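Local coordinates for protein enoyl-CoA hydratase (Mycobacterium tuberculosis, PDB 5KJP) that probably hydrates the double bond of 2-enoyl-CoA thioesters to 3-hydroxyacyl-CoA in fatty acid metabolism, as a member of the crotonase superfamily, at residues R157-I162 with E180-V184; A108-Y112 with D132-G136; R24-I30 with L60-T66; G93-T97 with E119-A124. All blocks are in the same frame, centred on the assembly; numbering follows the deposited sequence. Where two conformers were deposited one is given.

Interaction 1: R157-I162 with E180-V184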
loop_
_atom_site.group_PDB
_atom_site.type_symbol
_atom_site.label_atom_id
_atom_site.label_comp_id
_atom_site.label_asym_id
_atom_site.label_seq_id
_atom_site.Cartn_x
_atom_site.Cartn_y
_atom_site.Cartn_z
ATOM N N ARG A 157 2.558 4.617 3.781
ATOM C CA ARG A 157 1.400 5.498 3.906
ATOM C C ARG A 157 0.871 5.949 2.547
ATOM O O ARG A 157 -0.322 6.199 2.392
ATOM C CB ARG A 157 1.754 6.722 4.755
ATOM C CG ARG A 157 1.961 6.421 6.238
ATOM C CD ARG A 157 0.639 6.394 7.010
ATOM N NE ARG A 157 0.376 7.644 7.733
ATOM C CZ ARG A 157 0.950 7.981 8.888
ATOM N NH1 ARG A 157 1.832 7.162 9.449
ATOM N NH2 ARG A 157 0.650 9.140 9.480
ATOM N N ILE A 158 1.772 6.075 1.573
ATOM C CA ILE A 158 1.413 6.497 0.220
ATOM C C ILE A 158 1.984 5.482 -0.765
ATOM O O ILE A 158 2.752 4.609 -0.355
ATOM C CB ILE A 158 1.942 7.926 -0.089
ATOM C CG1 ILE A 158 3.473 7.950 -0.103
ATOM C CG2 ILE A 158 1.377 8.939 0.907
ATOM C CD1 ILE A 158 4.048 9.300 -0.560
ATOM N N PRO A 159 1.593 5.560 -2.055
ATOM C CA PRO A 159 2.129 4.540 -2.964
ATOM C C PRO A 159 3.651 4.562 -2.989
ATOM O O PRO A 159 4.263 5.632 -2.968
ATOM C CB PRO A 159 1.540 4.929 -4.323
ATOM C CG PRO A 159 0.260 5.651 -3.975
ATOM C CD PRO A 159 0.607 6.426 -2.729
ATOM N N TYR A 160 4.233 3.368 -2.980
ATOM C CA TYR A 160 5.671 3.159 -2.887
ATOM C C TYR A 160 6.492 4.073 -3.796
ATOM O O TYR A 160 7.467 4.686 -3.357
ATOM C CB TYR A 160 5.968 1.690 -3.204
ATOM C CG TYR A 160 7.436 1.319 -3.264
ATOM C CD1 TYR A 160 8.165 1.479 -4.437
ATOM C CD2 TYR A 160 8.083 0.781 -2.160
ATOM C CE1 TYR A 160 9.501 1.137 -4.506
ATOM C CE2 TYR A 160 9.426 0.421 -2.224
ATOM C CZ TYR A 160 10.127 0.607 -3.401
ATOM O OH TYR A 160 11.463 0.268 -3.488
ATOM N N ALA A 161 6.098 4.169 -5.060
ATOM C CA ALA A 161 6.890 4.907 -6.037
ATOM C C ALA A 161 6.854 6.410 -5.780
ATOM O O ALA A 161 7.813 7.115 -6.094
ATOM C CB ALA A 161 6.406 4.608 -7.449
ATOM N N ILE A 162 5.739 6.897 -5.236
ATOM C CA ILE A 162 5.623 8.317 -4.930
ATOM C C ILE A 162 6.476 8.625 -3.702
ATOM O O ILE A 162 7.130 9.669 -3.633
ATOM C CB ILE A 162 4.161 8.756 -4.685
ATOM C CG1 ILE A 162 3.244 8.280 -5.825
ATOM C CG2 ILE A 162 4.088 10.274 -4.518
ATOM C CD1 ILE A 162 3.712 8.697 -7.212
ATOM N N GLU A 180 -5.012 12.958 -1.807
ATOM C CA GLU A 180 -5.253 12.030 -2.915
ATOM C C GLU A 180 -4.507 10.718 -2.699
ATOM O O GLU A 180 -4.985 9.652 -3.081
ATOM C CB GLU A 180 -4.809 12.622 -4.256
ATOM C CG GLU A 180 -5.430 13.940 -4.647
ATOM C CD GLU A 180 -4.730 14.555 -5.852
ATOM O OE1 GLU A 180 -3.836 13.896 -6.431
ATOM O OE2 GLU A 180 -5.076 15.695 -6.221
ATOM N N LEU A 181 -3.318 10.813 -2.108
ATOM C CA LEU A 181 -2.442 9.657 -1.955
ATOM C C LEU A 181 -2.732 8.873 -0.677
ATOM O O LEU A 181 -2.151 7.809 -0.457
ATOM C CB LEU A 181 -0.976 10.100 -1.954
ATOM C CG LEU A 181 -0.449 10.761 -3.223
ATOM C CD1 LEU A 181 0.953 11.311 -2.972
ATOM C CD2 LEU A 181 -0.459 9.771 -4.387
ATOM N N GLY A 182 -3.598 9.412 0.176
ATOM C CA GLY A 182 -3.994 8.722 1.395
ATOM C C GLY A 182 -3.178 9.032 2.641
ATOM O O GLY A 182 -3.415 8.441 3.693
ATOM N N LEU A 183 -2.223 9.952 2.531
ATOM C CA LEU A 183 -1.421 10.369 3.677
ATOM C C LEU A 183 -2.232 11.265 4.615
ATOM O O LEU A 183 -2.129 11.168 5.842
ATOM C CB LEU A 183 -0.166 11.105 3.216
ATOM C CG LEU A 183 0.706 11.723 4.312
ATOM C CD1 LEU A 183 1.317 10.630 5.196
ATOM C CD2 LEU A 183 1.780 12.631 3.715
ATOM N N VAL A 184 -3.031 12.143 4.021
ATOM C CA VAL A 184 -3.860 13.066 4.783
ATOM C C VAL A 184 -5.286 12.524 4.863
ATOM O O VAL A 184 -5.921 12.263 3.841
ATOM C CB VAL A 184 -3.864 14.479 4.150
ATOM C CG1 VAL A 184 -4.967 15.334 4.754
ATOM C CG2 VAL A 184 -2.489 15.153 4.316
HETATM O O HOH W 1 -1.845 6.336 4.599
HETATM O O HOH W 2 -1.703 9.732 8.135
#
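Leu181 gives most to this contact: its CB lies against Ile158 while the two methyls reach Pro159 and Ile162. Its CD1 meets CG2 of Ile162 at 3.6 Å, while CD2 turns to CD of Pro159 (3.9 Å), whose ring crosses the leucine at about a right angle. Pro159 is the N-cap residue of helix 160-169. Leu183 comes next: its CB lies 3.5 Å from CG2 of Ile158, and CD1 rests beside the aliphatic start of Arg157, 4.0 Å from CB. The chi1 of 65° in Ile158 sets CG1 between the two main-chain branches and swings CG2 toward both leucines. Between the two leucines, Gly182, with positive phi, ends helix 175-180 in a Schellman motif. No direct hydrogen bond crosses. In the conformer described, the guanidinium has its main partner in Leu122 O, bonded through NH1. On the trimer side, Pro159 packs on Gly182 of the second subunit, and Tyr160 of the third subunit packs on Arg157. The contact therefore rests on interleaved aliphatic branches, and water serves its polar atoms: one water donates to each of two carbonyls that cannot bond each other, Arg157 O (2.7 Å) and Gly182 O (2.8 Å), and a second accepts from Arg157 NH2 and donates to Leu183 O, so that all three acceptors receive a donor.

Interaction 2: A108-Y112 with D132-G136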
loop_
_atom_site.group_PDB
_atom_site.type_symbol
_atom_site.label_atom_id
_atom_site.label_comp_id
_atom_site.label_asym_id
_atom_site.label_seq_id
_atom_site.Cartn_x
_atom_site.Cartn_y
_atom_site.Cartn_z
ATOM N N ALA A 108 -2.261 17.761 13.439
ATOM C CA ALA A 108 -3.012 18.840 12.798
ATOM C C ALA A 108 -2.049 19.811 12.133
ATOM O O ALA A 108 -1.400 20.623 12.803
ATOM C CB ALA A 108 -3.895 19.569 13.813
ATOM N N VAL A 109 -1.971 19.728 10.809
ATOM C CA VAL A 109 -0.909 20.392 10.058
ATOM C C VAL A 109 -1.383 21.664 9.359
ATOM O O VAL A 109 -2.347 21.641 8.595
ATOM C CB VAL A 109 -0.306 19.437 9.004
ATOM C CG1 VAL A 109 0.754 20.158 8.153
ATOM C CG2 VAL A 109 0.284 18.198 9.689
ATOM N N GLU A 110 -0.697 22.761 9.663
ATOM C CA GLU A 110 -0.795 24.022 8.932
ATOM C C GLU A 110 0.586 24.322 8.354
ATOM O O GLU A 110 1.603 23.864 8.895
ATOM C CB GLU A 110 -1.237 25.178 9.844
ATOM C CG GLU A 110 -2.559 24.982 10.588
ATOM C CD GLU A 110 -3.780 25.392 9.777
ATOM O OE1 GLU A 110 -3.619 25.963 8.674
ATOM O OE2 GLU A 110 -4.910 25.154 10.260
ATOM N N GLY A 111 0.628 25.103 7.277
ATOM C CA GLY A 111 1.889 25.575 6.726
ATOM C C GLY A 111 2.803 24.428 6.341
ATOM O O GLY A 111 2.363 23.470 5.720
ATOM N N TYR A 112 4.070 24.503 6.730
ATOM C CA TYR A 112 5.021 23.463 6.356
ATOM C C TYR A 112 5.253 22.429 7.450
ATOM O O TYR A 112 5.478 22.778 8.616
ATOM C CB TYR A 112 6.366 24.080 5.969
ATOM C CG TYR A 112 6.361 24.754 4.621
ATOM C CD1 TYR A 112 6.460 24.011 3.454
ATOM C CD2 TYR A 112 6.261 26.134 4.515
ATOM C CE1 TYR A 112 6.457 24.620 2.216
ATOM C CE2 TYR A 112 6.257 26.755 3.277
ATOM C CZ TYR A 112 6.355 25.989 2.131
ATOM O OH TYR A 112 6.352 26.593 0.894
ATOM N N ASP A 132 -3.653 24.374 2.231
ATOM C CA ASP A 132 -2.481 25.094 1.742
ATOM C C ASP A 132 -1.205 24.671 2.463
ATOM O O ASP A 132 -0.183 25.353 2.379
ATOM C CB ASP A 132 -2.688 26.607 1.876
ATOM C CG ASP A 132 -2.895 27.044 3.314
ATOM O OD1 ASP A 132 -3.177 26.180 4.170
ATOM O OD2 ASP A 132 -2.786 28.259 3.582
ATOM N N SER A 133 -1.258 23.545 3.164
ATOM C CA SER A 133 -0.068 23.049 3.846
ATOM C C SER A 133 0.754 22.168 2.900
ATOM O O SER A 133 0.309 21.838 1.796
ATOM C CB SER A 133 -0.439 22.282 5.124
ATOM O OG SER A 133 -1.169 21.099 4.854
ATOM N N ALA A 134 1.956 21.800 3.323
ATOM C CA ALA A 134 2.810 20.941 2.506
ATOM C C ALA A 134 3.727 20.083 3.361
ATOM O O ALA A 134 4.118 20.472 4.473
ATOM C CB ALA A 134 3.627 21.773 1.542
ATOM N N PHE A 135 4.061 18.915 2.821
ATOM C CA PHE A 135 4.962 17.955 3.448
ATOM C C PHE A 135 6.217 17.817 2.601
ATOM O O PHE A 135 6.293 18.364 1.506
ATOM C CB PHE A 135 4.273 16.593 3.604
ATOM C CG PHE A 135 3.007 16.655 4.409
ATOM C CD1 PHE A 135 1.810 17.054 3.822
ATOM C CD2 PHE A 135 3.017 16.342 5.756
ATOM C CE1 PHE A 135 0.645 17.136 4.569
ATOM C CE2 PHE A 135 1.854 16.416 6.511
ATOM C CZ PHE A 135 0.666 16.817 5.915
ATOM N N GLY A 136 7.199 17.082 3.102
ATOM C CA GLY A 136 8.391 16.818 2.322
ATOM C C GLY A 136 9.518 16.288 3.180
ATOM O O GLY A 136 9.557 16.512 4.402
HETATM O O HOH W 3 -1.939 26.372 6.591
#
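The phenyl ring of Phe135 meets Val109 obliquely, the two side chains coming from opposite directions: CG2 of Val109 is 4.0 Å from CE2, and both valine methyls approach CZ. With chi1 at -58°, CG sits beside the backbone N, opposite the carbonyl carbon; although the CB of Phe135 points off the 108-112 segment, the far end of the ring returns to it. The Tyr112 ring is likewise met at a slant, by the Ala134 methyl, with CB equally close to CD1 and CE1 (4.1 Å to CE1). The Phe135 side chain also packs on Ile127 and Ala129 of strand 126-130.

Between the rings, Ala134 N donates to Gly111 O over 2.9 Å. Tyr112 and Ala134 form a parallel bridge with their side chains on one face. Ser133 CB nestles against Gly111 O and CG1 of Val109, while its OG is bonded to Ala130 O.

At the other end, Glu110 OE1 and Asp132 OD1 stand 4.5 Å apart. A water donates to each of them and accepts from Gly111 N (2.9 Å), which probably eases the like charges; Glu110 also takes the backbone N-H groups of Gly191 and Ala193.

Here strands 105-109 and 126-130 of the main sheet give way to strands 112-114 and 134-136 of a smaller one, as in the beta-beta-alpha superhelix of the crotonase fold, where consecutive strands enter two different sheets.

Interaction 3: R24-I30 with L60-T66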
loop_
_atom_site.group_PDB
_atom_site.type_symbol
_atom_site.label_atom_id
_atom_site.label_comp_id
_atom_site.label_asym_id
_atom_site.label_seq_id
_atom_site.Cartn_x
_atom_site.Cartn_y
_atom_site.Cartn_z
ATOM N N ARG A 24 -11.253 14.511 27.176
ATOM C CA ARG A 24 -10.375 13.351 27.064
ATOM C C ARG A 24 -9.353 13.514 25.939
ATOM O O ARG A 24 -8.690 12.550 25.543
ATOM C CB ARG A 24 -11.207 12.089 26.852
ATOM C CG ARG A 24 -12.311 11.913 27.893
ATOM C CD ARG A 24 -12.918 10.528 27.806
ATOM N NE ARG A 24 -11.883 9.510 27.935
ATOM C CZ ARG A 24 -11.442 9.039 29.097
ATOM N NH1 ARG A 24 -11.962 9.481 30.237
ATOM N NH2 ARG A 24 -10.486 8.119 29.119
ATOM N N ILE A 25 -9.223 14.737 25.437
ATOM C CA ILE A 25 -8.293 15.019 24.350
ATOM C C ILE A 25 -7.116 15.851 24.848
ATOM O O ILE A 25 -7.299 16.890 25.489
ATOM C CB ILE A 25 -8.989 15.757 23.188
ATOM C CG1 ILE A 25 -10.067 14.864 22.570
ATOM C CG2 ILE A 25 -7.977 16.164 22.118
ATOM C CD1 ILE A 25 -11.137 15.633 21.824
ATOM N N LEU A 26 -5.904 15.394 24.557
ATOM C CA LEU A 26 -4.726 16.174 24.898
ATOM C C LEU A 26 -4.242 16.953 23.679
ATOM O O LEU A 26 -3.827 16.362 22.684
ATOM C CB LEU A 26 -3.609 15.273 25.429
ATOM C CG LEU A 26 -2.502 16.054 26.156
ATOM C CD1 LEU A 26 -3.043 16.618 27.474
ATOM C CD2 LEU A 26 -1.245 15.211 26.379
ATOM N N ILE A 27 -4.299 18.278 23.749
ATOM C CA ILE A 27 -3.808 19.102 22.643
ATOM C C ILE A 27 -2.383 19.579 22.917
ATOM O O ILE A 27 -2.123 20.293 23.892
ATOM C CB ILE A 27 -4.715 20.312 22.388
ATOM C CG1 ILE A 27 -6.163 19.846 22.190
ATOM C CG2 ILE A 27 -4.217 21.109 21.178
ATOM C CD1 ILE A 27 -7.134 20.982 22.022
ATOM N N ILE A 28 -1.473 19.168 22.043
ATOM C CA ILE A 28 -0.044 19.428 22.186
ATOM C C ILE A 28 0.396 20.402 21.102
ATOM O O ILE A 28 0.242 20.124 19.909
ATOM C CB ILE A 28 0.782 18.127 22.067
ATOM C CG1 ILE A 28 0.209 17.041 22.987
ATOM C CG2 ILE A 28 2.260 18.394 22.358
ATOM C CD1 ILE A 28 0.603 15.625 22.586
ATOM N N THR A 29 0.936 21.542 21.515
ATOM C CA THR A 29 1.309 22.583 20.567
ATOM C C THR A 29 2.787 22.923 20.650
ATOM O O THR A 29 3.267 23.387 21.690
ATOM C CB THR A 29 0.485 23.861 20.812
ATOM O OG1 THR A 29 -0.909 23.543 20.725
ATOM C CG2 THR A 29 0.830 24.931 19.785
ATOM N N ILE A 30 3.518 22.690 19.562
ATOM C CA ILE A 30 4.896 23.150 19.507
ATOM C C ILE A 30 4.875 24.672 19.461
ATOM O O ILE A 30 4.166 25.275 18.646
ATOM C CB ILE A 30 5.668 22.577 18.302
ATOM C CG1 ILE A 30 5.617 21.045 18.318
ATOM C CG2 ILE A 30 7.113 23.069 18.328
ATOM C CD1 ILE A 30 6.070 20.399 17.000
ATOM N N LEU A 60 -7.401 10.473 29.679
ATOM C CA LEU A 60 -7.111 10.897 28.314
ATOM C C LEU A 60 -7.310 9.733 27.351
ATOM O O LEU A 60 -6.976 8.590 27.669
ATOM C CB LEU A 60 -5.684 11.435 28.195
ATOM C CG LEU A 60 -5.373 12.754 28.912
ATOM C CD1 LEU A 60 -3.887 13.106 28.781
ATOM C CD2 LEU A 60 -6.247 13.879 28.366
ATOM N N SER A 61 -7.847 10.032 26.174
ATOM C CA SER A 61 -8.123 8.999 25.179
ATOM C C SER A 61 -7.339 9.209 23.885
ATOM O O SER A 61 -6.870 8.251 23.275
ATOM C CB SER A 61 -9.620 8.945 24.873
ATOM O OG SER A 61 -10.357 8.515 26.012
ATOM N N VAL A 62 -7.206 10.465 23.472
ATOM C CA VAL A 62 -6.608 10.813 22.184
ATOM C C VAL A 62 -5.763 12.073 22.344
ATOM O O VAL A 62 -6.085 12.940 23.160
ATOM C CB VAL A 62 -7.699 11.049 21.091
ATOM C CG1 VAL A 62 -7.084 11.554 19.783
ATOM C CG2 VAL A 62 -8.504 9.776 20.835
ATOM N N ALA A 63 -4.679 12.178 21.578
ATOM C CA ALA A 63 -3.913 13.417 21.531
ATOM C C ALA A 63 -3.910 14.025 20.129
ATOM O O ALA A 63 -4.042 13.316 19.127
ATOM C CB ALA A 63 -2.495 13.186 21.995
ATOM N N ILE A 64 -3.767 15.344 20.080
ATOM C CA ILE A 64 -3.558 16.059 18.831
ATOM C C ILE A 64 -2.253 16.829 18.916
ATOM O O ILE A 64 -2.008 17.548 19.894
ATOM C CB ILE A 64 -4.706 17.039 18.522
ATOM C CG1 ILE A 64 -6.048 16.300 18.447
ATOM C CG2 ILE A 64 -4.419 17.812 17.233
ATOM C CD1 ILE A 64 -7.244 17.240 18.382
ATOM N N LEU A 65 -1.409 16.661 17.906
ATOM C CA LEU A 65 -0.158 17.406 17.825
ATOM C C LEU A 65 -0.254 18.474 16.745
ATOM O O LEU A 65 -0.631 18.189 15.608
ATOM C CB LEU A 65 1.016 16.473 17.537
ATOM C CG LEU A 65 2.347 17.168 17.211
ATOM C CD1 LEU A 65 2.864 17.961 18.423
ATOM C CD2 LEU A 65 3.378 16.153 16.742
ATOM N N THR A 66 0.096 19.704 17.097
ATOM C CA THR A 66 0.031 20.790 16.137
ATOM C C THR A 66 1.174 21.776 16.382
ATOM O O THR A 66 1.818 21.740 17.427
ATOM C CB THR A 66 -1.349 21.504 16.208
ATOM O OG1 THR A 66 -1.576 22.251 15.007
ATOM C CG2 THR A 66 -1.451 22.417 17.433
HETATM O O HOH W 4 -8.602 6.345 27.609
#
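Strands 25-30 and 62-66 are the two parallel strands of a beta-alpha-beta unit, in register from Ile25 beside Val62 to Thr29 beside Thr66, their axes 17° apart. Main-chain bonds run in the parallel ladder: Leu26 N reaches Val62 O, Leu26 O receives Ile64 N, and Ile28 N lies 2.7 Å from Ile64 O, followed by Thr66 N to Ile28 O and Ile30 N to Thr66 O. At the entrance Arg24 O takes two donors in its carbonyl plane, Ser61 N at 2.7 Å and the longer Val62 N at 3.3 Å.

The Arg24 side chain closes this end. A bend at chi3 (55°) brings the guanidinium edge to the serine, and NE donates in its own plane to Ser61 OG over 2.6 Å. NH2 gives a bond to a water that in turn donates to Leu60 O, and another to Ala58 O.

In the unit, helix 41-56 crosses over the face carrying Leu26, Ala63, Ile28 and Leu65, with its Ala50 and Leu54 packed on Ile28 and Ala63; helix 193-205 covers Ile25 and Val62 on the reverse. On the first face CD1 of Leu26 meets CD1 of Leu60 at 3.8 Å, and CD1 of Ile28 comes to CB of Ala63. On the second, CG2 of Ile25 lies 4.0 Å from CD1 of Ile64. Thr29 and Thr66 lie side by side, OG1 of the first 3.5 Å from CG2 of the second; with chi1 at -161°, OG1 of Thr66 instead turns to Ala108 O on the next strand.

Interaction 4: G93-T97 with E119-A124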
loop_
_atom_site.group_PDB
_atom_site.type_symbol
_atom_site.label_atom_id
_atom_site.label_comp_id
_atom_site.label_asym_id
_atom_site.label_seq_id
_atom_site.Cartn_x
_atom_site.Cartn_y
_atom_site.Cartn_z
ATOM N N GLY A 93 13.815 9.008 19.840
ATOM C CA GLY A 93 14.038 9.660 18.560
ATOM C C GLY A 93 13.785 11.157 18.618
ATOM O O GLY A 93 14.110 11.822 19.604
ATOM N N LEU A 94 13.207 11.690 17.547
ATOM C CA LEU A 94 12.867 13.099 17.490
ATOM C C LEU A 94 11.547 13.296 18.213
ATOM O O LEU A 94 10.477 13.196 17.614
ATOM C CB LEU A 94 12.779 13.584 16.038
ATOM C CG LEU A 94 12.774 15.097 15.811
ATOM C CD1 LEU A 94 14.136 15.693 16.150
ATOM C CD2 LEU A 94 12.358 15.440 14.377
ATOM N N GLY A 95 11.624 13.545 19.514
ATOM C CA GLY A 95 10.431 13.625 20.331
ATOM C C GLY A 95 9.854 12.252 20.628
ATOM O O GLY A 95 9.931 11.775 21.760
ATOM N N PHE A 96 9.288 11.610 19.608
ATOM C CA PHE A 96 8.621 10.327 19.789
ATOM C C PHE A 96 8.658 9.459 18.522
ATOM O O PHE A 96 7.956 8.455 18.440
ATOM C CB PHE A 96 7.164 10.550 20.220
ATOM C CG PHE A 96 6.344 11.310 19.209
ATOM C CD1 PHE A 96 6.369 12.700 19.173
ATOM C CD2 PHE A 96 5.563 10.634 18.279
ATOM C CE1 PHE A 96 5.624 13.401 18.230
ATOM C CE2 PHE A 96 4.817 11.326 17.334
ATOM C CZ PHE A 96 4.845 12.711 17.307
ATOM N N THR A 97 9.467 9.844 17.538
ATOM C CA THR A 97 9.508 9.110 16.270
ATOM C C THR A 97 9.906 7.642 16.420
ATOM O O THR A 97 9.503 6.810 15.612
ATOM C CB THR A 97 10.483 9.756 15.270
ATOM O OG1 THR A 97 11.744 9.979 15.911
ATOM C CG2 THR A 97 9.924 11.078 14.745
ATOM N N GLU A 119 8.336 13.763 9.510
ATOM C CA GLU A 119 8.550 12.554 10.301
ATOM C C GLU A 119 7.711 12.530 11.587
ATOM O O GLU A 119 7.217 11.465 11.975
ATOM C CB GLU A 119 10.031 12.391 10.615
ATOM C CG GLU A 119 10.835 12.227 9.325
ATOM C CD GLU A 119 12.293 11.950 9.561
ATOM O OE1 GLU A 119 12.941 12.728 10.296
ATOM O OE2 GLU A 119 12.796 10.954 8.997
ATOM N N LEU A 120 7.523 13.679 12.236
ATOM C CA LEU A 120 6.579 13.738 13.358
ATOM C C LEU A 120 5.165 13.355 12.913
ATOM O O LEU A 120 4.480 12.585 13.593
ATOM C CB LEU A 120 6.543 15.131 13.995
ATOM C CG LEU A 120 7.819 15.680 14.630
ATOM C CD1 LEU A 120 7.524 17.018 15.296
ATOM C CD2 LEU A 120 8.386 14.676 15.626
ATOM N N ALA A 121 4.726 13.906 11.782
ATOM C CA ALA A 121 3.387 13.611 11.274
ATOM C C ALA A 121 3.234 12.120 10.967
ATOM O O ALA A 121 2.194 11.529 11.245
ATOM C CB ALA A 121 3.082 14.454 10.028
ATOM N N LEU A 122 4.277 11.515 10.405
ATOM C CA LEU A 122 4.256 10.088 10.071
ATOM C C LEU A 122 4.223 9.199 11.308
ATOM O O LEU A 122 3.733 8.072 11.258
ATOM C CB LEU A 122 5.475 9.721 9.212
ATOM C CG LEU A 122 5.388 10.219 7.773
ATOM C CD1 LEU A 122 6.728 10.060 7.075
ATOM C CD2 LEU A 122 4.302 9.444 7.028
ATOM N N ALA A 123 4.752 9.704 12.417
ATOM C CA ALA A 123 4.735 8.949 13.665
ATOM C C ALA A 123 3.359 9.011 14.332
ATOM O O ALA A 123 3.057 8.210 15.216
ATOM C CB ALA A 123 5.808 9.463 14.610
ATOM N N ALA A 124 2.538 9.972 13.917
ATOM C CA ALA A 124 1.141 10.025 14.341
ATOM C C ALA A 124 0.338 8.988 13.556
ATOM O O ALA A 124 0.837 8.412 12.596
ATOM C CB ALA A 124 0.558 11.427 14.137
#
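Helix 116-123, whose N-terminal end in crotonases points toward the thioester of the substrate, is backed by the turn 93-97, with Phe96 and Leu94 set against Leu120 and Ala123. Phe96 carries the contact: CE2 lies 3.4 Å from CB of Ala123, tightly and at a slant to the ring, and CE1 is 4.0 Å from CD2 of Leu120, the two side chains crossing nearly at right angles. Its chi1 of 61° sets the ring over its own main chain and sends the far end to the last turn of the helix, where CZ comes 3.7 Å from Leu120 O. The same Leu120 methyl, CD2, also presses on Leu94 O at 3.2 Å, and CG2 of Thr97 lies 4.0 Å from it. Leu94 is the centre of an inverse gamma turn, and Leu94 N donates to Thr97 OG1 (2.8 Å), tying the loop to itself. Gly95 N is bonded to Ser44 OG, and Glu119 OE2 to Gly150 N. With no hydrogen bond between the segments, loop and helix cohere through van der Waals contacts of methyls and a ring, some against carbonyl oxygens, while Leu94 N, Gly95 N and Glu119 OE2 find partners within the loop or in neighbouring segments.

Along the chain interaction 3 closes first; interactions 4 and 2 then interlock, their segments alternating, and interaction 1 comes last. Interactions 2 and 3 meet on neighbouring strands of the main sheet, Ala108 N bonding to Leu65 O, with centres about 18 Å apart. Interaction 4 touches all three others, its centre 14 to 18 Å from theirs: Phe96 touches Leu65 of interaction 3, Ala121 packs on Phe135 of interaction 2, and Leu122 on Leu183 of interaction 1. Interactions 1 and 3, about 25 Å apart between centres and on opposite sides of the chain's centre, do not touch. Contacts thus pass from the sheet through helix 116-123 to the trimer interface near interaction 1.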